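Side-chain contacts in putative fructose-bisphosphate aldolase (Coccidioides immitis, PDB 3PM6), which is a putative class II aldolase of the TIM-barrel fold that holds a zinc ion: residues A[148-151]-A[152-156]; A[193-196]-A[197-201]; A[231-234]-A[235-238]. One frame throughout, in Å; residues are numbered along the deposited sequence.

Interaction 1 (A[148-151]-A[152-156])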
# COMPACT_ATOMS: atom_id res chain seq x y z
N GLU A 148 -2.52 17.51 -16.56
CA GLU A 148 -3.94 17.77 -16.78
C GLU A 148 -4.17 19.06 -16.05
O GLU A 148 -3.59 19.26 -14.99
CB GLU A 148 -4.77 16.66 -16.15
CG GLU A 148 -6.28 16.87 -16.13
CD GLU A 148 -7.02 15.70 -15.47
OE1 GLU A 148 -6.63 14.52 -15.70
OE2 GLU A 148 -7.98 15.95 -14.71
N ALA A 149 -5.02 19.92 -16.59
CA ALA A 149 -5.40 21.16 -15.96
C ALA A 149 -6.89 21.38 -16.08
O ALA A 149 -7.57 20.69 -16.85
CB ALA A 149 -4.63 22.32 -16.59
N GLU A 150 -7.39 22.29 -15.25
CA GLU A 150 -8.84 22.58 -15.20
C GLU A 150 -9.16 24.01 -15.64
O GLU A 150 -9.02 24.97 -14.86
CB GLU A 150 -9.36 22.37 -13.79
CG GLU A 150 -10.87 22.53 -13.64
CD GLU A 150 -11.36 22.06 -12.26
OE1 GLU A 150 -10.95 20.97 -11.82
OE2 GLU A 150 -12.16 22.76 -11.64
N PRO A 151 -9.64 24.16 -16.88
CA PRO A 151 -9.92 25.51 -17.40
C PRO A 151 -11.28 25.96 -16.91
O PRO A 151 -12.18 26.23 -17.72
CB PRO A 151 -9.94 25.30 -18.91
CG PRO A 151 -10.32 23.88 -19.10
CD PRO A 151 -10.00 23.11 -17.84
N GLY A 152 -11.45 26.05 -15.60
CA GLY A 152 -12.73 26.48 -15.03
C GLY A 152 -12.69 26.16 -13.57
O GLY A 152 -11.59 26.01 -13.03
N ARG A 153 -13.84 26.07 -12.92
CA ARG A 153 -13.92 25.66 -11.52
C ARG A 153 -15.14 24.77 -11.26
O ARG A 153 -16.28 25.25 -11.20
CB ARG A 153 -13.98 26.87 -10.57
CG ARG A 153 -13.71 26.47 -9.11
CD ARG A 153 -13.82 27.71 -8.21
NE ARG A 153 -12.78 28.66 -8.61
CZ ARG A 153 -12.94 29.97 -8.71
NH1 ARG A 153 -14.12 30.54 -8.44
NH2 ARG A 153 -11.90 30.73 -9.06
N ILE A 154 -14.86 23.47 -11.13
CA ILE A 154 -15.80 22.49 -10.64
C ILE A 154 -16.01 22.74 -9.15
O ILE A 154 -15.04 22.95 -8.37
CB ILE A 154 -15.31 21.03 -10.96
CG1 ILE A 154 -15.15 20.85 -12.47
CG2 ILE A 154 -16.31 20.00 -10.43
CD1 ILE A 154 -14.33 19.62 -12.90
N GLU A 155 -17.27 22.76 -8.73
CA GLU A 155 -17.59 22.97 -7.33
C GLU A 155 -17.61 21.67 -6.55
O GLU A 155 -17.79 20.60 -7.10
CB GLU A 155 -18.95 23.66 -7.21
CG GLU A 155 -18.94 25.08 -7.77
CD GLU A 155 -20.26 25.80 -7.56
OE1 GLU A 155 -21.09 25.77 -8.50
OE2 GLU A 155 -20.46 26.39 -6.47
N GLY A 156 -17.46 21.78 -5.24
CA GLY A 156 -17.64 20.61 -4.37
C GLY A 156 -16.31 20.09 -3.82
O GLY A 156 -15.23 20.53 -4.22
O HOH W 1 -12.12 23.04 -8.21

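Interaction 2 (A[193-196]-A[197-201]). With ZN (zinc ion), chain S.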
# COMPACT_ATOMS: atom_id res chain seq x y z
N GLY A 193 -21.10 21.54 -15.85
CA GLY A 193 -22.29 21.15 -15.07
C GLY A 193 -22.01 20.01 -14.09
O GLY A 193 -22.78 19.77 -13.15
N ASN A 194 -20.90 19.30 -14.31
CA ASN A 194 -20.45 18.31 -13.35
C ASN A 194 -20.01 18.95 -12.01
O ASN A 194 -19.71 20.16 -11.95
CB ASN A 194 -19.35 17.41 -13.94
CG ASN A 194 -18.21 18.19 -14.55
OD1 ASN A 194 -18.37 19.34 -14.97
ND2 ASN A 194 -17.05 17.55 -14.64
N VAL A 195 -20.05 18.15 -10.95
CA VAL A 195 -19.86 18.61 -9.57
C VAL A 195 -19.13 17.46 -8.86
O VAL A 195 -19.41 16.26 -9.10
CB VAL A 195 -21.25 18.87 -8.87
CG1 VAL A 195 -21.16 18.84 -7.39
CG2 VAL A 195 -21.84 20.19 -9.25
N HIS A 196 -18.16 17.81 -8.03
CA HIS A 196 -17.59 16.84 -7.10
C HIS A 196 -18.57 16.59 -5.96
O HIS A 196 -19.20 17.53 -5.49
CB HIS A 196 -16.26 17.35 -6.54
CG HIS A 196 -15.14 17.31 -7.52
ND1 HIS A 196 -14.36 18.42 -7.81
CD2 HIS A 196 -14.66 16.31 -8.29
CE1 HIS A 196 -13.44 18.09 -8.69
NE2 HIS A 196 -13.60 16.81 -9.01
N GLY A 197 -18.63 15.35 -5.49
CA GLY A 197 -19.56 14.96 -4.42
C GLY A 197 -21.02 14.82 -4.83
O GLY A 197 -21.33 14.62 -5.99
N ASN A 198 -21.91 14.94 -3.87
CA ASN A 198 -23.33 14.63 -4.06
C ASN A 198 -23.99 15.76 -4.85
O ASN A 198 -23.88 16.92 -4.46
CB ASN A 198 -23.98 14.46 -2.69
CG ASN A 198 -25.28 13.65 -2.72
OD1 ASN A 198 -26.29 14.04 -3.35
ND2 ASN A 198 -25.29 12.53 -1.99
N TYR A 199 -24.63 15.41 -5.97
CA TYR A 199 -25.38 16.37 -6.80
C TYR A 199 -26.61 16.97 -6.09
O TYR A 199 -27.03 18.10 -6.39
CB TYR A 199 -25.79 15.73 -8.14
CG TYR A 199 -24.62 15.64 -9.09
CD1 TYR A 199 -24.48 16.55 -10.15
CD2 TYR A 199 -23.63 14.69 -8.92
CE1 TYR A 199 -23.37 16.50 -10.99
CE2 TYR A 199 -22.52 14.63 -9.74
CZ TYR A 199 -22.39 15.55 -10.78
OH TYR A 199 -21.31 15.48 -11.63
N GLY A 200 -27.20 16.21 -5.17
CA GLY A 200 -28.43 16.64 -4.49
C GLY A 200 -29.67 16.56 -5.37
O GLY A 200 -29.61 16.02 -6.49
N PRO A 201 -30.80 17.12 -4.88
CA PRO A 201 -32.14 16.94 -5.49
C PRO A 201 -32.26 17.44 -6.93
O PRO A 201 -33.13 16.95 -7.65
CB PRO A 201 -33.09 17.76 -4.57
CG PRO A 201 -32.19 18.70 -3.77
CD PRO A 201 -30.86 17.96 -3.66
ZN ZN S . -12.15 15.34 -9.75
O HOH W 2 -19.77 13.58 -7.85

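Interaction 3 (A[231-234]-A[235-238])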
# COMPACT_ATOMS: atom_id res chain seq x y z
N PRO A 231 -21.93 9.13 -9.78
CA PRO A 231 -23.30 8.65 -9.92
C PRO A 231 -23.75 8.54 -11.39
O PRO A 231 -24.94 8.40 -11.63
CB PRO A 231 -24.12 9.78 -9.25
CG PRO A 231 -23.33 11.03 -9.60
CD PRO A 231 -21.88 10.61 -9.67
N PHE A 232 -22.81 8.61 -12.35
CA PHE A 232 -23.17 8.61 -13.77
C PHE A 232 -23.63 7.20 -14.24
O PHE A 232 -23.28 6.15 -13.67
CB PHE A 232 -22.03 9.15 -14.67
CG PHE A 232 -21.81 10.65 -14.58
CD1 PHE A 232 -22.49 11.43 -13.65
CD2 PHE A 232 -20.90 11.29 -15.42
CE1 PHE A 232 -22.30 12.82 -13.58
CE2 PHE A 232 -20.67 12.69 -15.34
CZ PHE A 232 -21.36 13.45 -14.40
N THR A 233 -24.43 7.21 -15.30
CA THR A 233 -25.03 5.99 -15.85
C THR A 233 -24.28 5.73 -17.15
O THR A 233 -23.55 6.59 -17.62
CB THR A 233 -26.56 6.19 -16.15
OG1 THR A 233 -26.70 7.27 -17.07
CG2 THR A 233 -27.36 6.52 -14.90
N LYS A 234 -24.47 4.57 -17.75
CA LYS A 234 -23.87 4.27 -19.03
C LYS A 234 -24.26 5.31 -20.08
O LYS A 234 -23.44 5.74 -20.89
CB LYS A 234 -24.31 2.88 -19.52
CG LYS A 234 -24.04 2.70 -21.06
CD LYS A 234 -23.45 1.33 -21.36
CE LYS A 234 -22.72 1.29 -22.69
NZ LYS A 234 -21.32 0.81 -22.44
N GLU A 235 -25.54 5.66 -20.11
CA GLU A 235 -26.04 6.55 -21.16
C GLU A 235 -25.37 7.94 -21.04
O GLU A 235 -25.01 8.55 -22.06
CB GLU A 235 -27.58 6.63 -21.11
CG GLU A 235 -28.28 5.30 -21.56
CD GLU A 235 -28.52 4.27 -20.45
OE1 GLU A 235 -27.88 4.32 -19.38
OE2 GLU A 235 -29.38 3.37 -20.66
N ILE A 236 -25.18 8.42 -19.81
CA ILE A 236 -24.43 9.67 -19.57
C ILE A 236 -22.95 9.55 -20.03
O ILE A 236 -22.43 10.44 -20.70
CB ILE A 236 -24.48 10.11 -18.11
CG1 ILE A 236 -25.90 10.53 -17.76
CG2 ILE A 236 -23.45 11.25 -17.83
CD1 ILE A 236 -26.13 10.74 -16.23
N PHE A 237 -22.32 8.44 -19.67
CA PHE A 237 -20.97 8.17 -20.12
C PHE A 237 -20.88 8.18 -21.64
O PHE A 237 -20.00 8.86 -22.20
CB PHE A 237 -20.44 6.85 -19.55
CG PHE A 237 -20.10 6.90 -18.05
CD1 PHE A 237 -19.16 7.83 -17.53
CD2 PHE A 237 -20.66 5.95 -17.18
CE1 PHE A 237 -18.82 7.85 -16.14
CE2 PHE A 237 -20.33 5.95 -15.78
CZ PHE A 237 -19.41 6.92 -15.27
N GLU A 238 -21.80 7.49 -22.31
CA GLU A 238 -21.81 7.44 -23.77
C GLU A 238 -21.89 8.86 -24.36
O GLU A 238 -21.13 9.19 -25.25
CB GLU A 238 -22.95 6.54 -24.34
CG GLU A 238 -22.83 5.00 -24.08
CD GLU A 238 -21.43 4.42 -24.42
OE1 GLU A 238 -20.71 4.99 -25.28
OE2 GLU A 238 -21.03 3.38 -23.81

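Interaction 1 (A[148-151]-A[152-156])
Glu150 and Ile154 meet where the chain leaves strand 146-149 and turns into the loop that follows it. The main bond runs from side chain to backbone. Ile154 N donates to Glu150 OE2 at 2.8 Å, and the bond is nearly straight at 170°. The donor comes to the anti side of the carboxylate, 32° out of its plane. Glu150 can reach this far because its CG is anti to the backbone N (chi1 -175°) and the chain stays extended beyond CG. Ser122 adds a weak hydrogen bond to the same oxygen.

One backbone bond closes the turn at Pro151. Gly152 N donates weakly to Glu150 O at 2.8 Å, which makes Pro151 the centre of an inverse gamma turn. Asn129 also donates to Glu150 O.

A water lies 2.9 Å from Ile154 O, placed to donate, though it has more acceptors nearby than protons. Its link to Glu150 OE2 is long and weak.

The remaining contacts are packing. Ile154 CG1 lies 3.6 Å from Glu150 OE2, and Ile154 CD1 lies 3.8 Å from Glu150 OE1. The CG1-CD1 branch of Ile154 crosses the carboxylate at a slant. Gly152 O sits 3.6 Å from Glu150 CG. Arg153 sends its side chain another way, to the backbone oxygens of Ser122, Phe124 and Glu168.

The contact is buried, near the C-terminal end of a barrel strand. Its carboxylate is met by N-H and O-H donors. These donors hold the carboxylate in place, and the bond to Ile154 N ties the loop back to the strand.

Interaction 2 (A[193-196]-A[197-201])
Tyr199 turns back toward Val195 because its CG stands anti to its own carbonyl carbon (chi1 -76°), and chi2 of -102° sets the ring with one face to the valine. The His196 ring leads away from Tyr199, to the zinc ion.

Val195 CB lies over that face of the Tyr199 ring as a CH-pi contact. It is 4.1 Å from the ring centroid and offset toward the rim, with its closest approach to Tyr199 CE1 at 3.8 Å. Asn194 CA and Gly193 O lie at the ring edge, near its plane.

The phenol oxygen reaches the backbone. Val195 N donates to Tyr199 OH at 3.0 Å, with an N-H...O angle of 156°. The same hydroxyl is hydrogen-bonded to Gly228 O. A water bridges the turn, donating to Val195 O at 3.0 Å and to Gly197 O at 2.6 Å. Farther along, Gly200 N donates to Asn198 OD1 at 3.0 Å, in the carbonyl plane and on a lone pair. This is an Asx turn.

On the other side of the backbone, His196 NE2 binds the zinc ion at 2.2 Å. His91 and His227 are the other two protein ligands. Asn194 ND2 binds the backbone oxygen of His227, so this loop is tied to a second metal ligand.

With Gly228 O as its acceptor, the Tyr199 hydroxyl can both accept from Val195 N and donate. The two bonds fix the ring's outer end, and the loop carrying a zinc ligand is pinned one residue before His196.

Interaction 3 (A[231-234]-A[235-238])
Phe232 packs against Ile236 and Phe237, one turn into the helix that follows it. Its CB lies over one face of the Phe237 ring, 3.8 Å from the ring centroid, as a CH-pi contact. The nearest ring atom to Phe232 CB is Phe237 CZ. From there CG stands anti to the carbonyl carbon (chi1 -73°), which carries the ring toward Ile236. CG and CD2 then meet the methyl of the isoleucine. Ile236 CG2 sits over one ring face, offset toward the rim, and is 3.5 Å from Phe232 CD2. Phe232 CE2 is grazed by the same methyl. At the far end of the ring, CZ packs on the Tyr199 hydroxyl. The Phe232 and Phe237 rings lie oblique to each other, with planes at 59°.

The segment marks the start of helix 234-242, the helix between the last two strands of the TIM barrel. Thr233 is the N-cap. Its OG1 accepts from Ile236 N at 3.3 Å, a weak but fairly straight capping bond. Ile236 CG1 packs on the same oxygen at 3.4 Å. The regular helix bonds begin here too: Phe237 N donates to Thr233 O at 3.0 Å, and Glu238 N donates to Lys234 O at 2.8 Å.

On another side of the helix, Lys234 and Glu238 form an i to i+4 salt bridge. Lys234 NZ is 2.9 Å from Glu238 OE2, and the lysine chain bends at chi2 and chi4 to bring its end across to the glutamate. Lys234 NZ also has Asp294 as a salt-bridge partner and bonds to Met292 O. Asp294 lies close to Glu238, so the lysine probably offsets the charges of both carboxylates.

In the fold
The three contacts follow in series along one TIM barrel of eight parallel strands. Interaction 1 spans the end of strand 146-149 and the loop after it. Interaction 2 lies in the loop after strand 187-188, and interaction 3 comes after strand 223-226, at the start of helix 234-242. Centres of neighbouring contacts are about 14 Å apart. The centres of interactions 1 and 3 are about 20 Å apart, and their nearest atoms about 9 Å. Interaction 2 is the bridge. Glu155 O and His196 N, 3.0 Å apart, probably share a hydrogen bond, and Tyr199 packs on Pro231. Three consecutive loops are thus joined. Interaction 2 carries a zinc ligand; the Ile154 side chain is about 6 Å from the metal.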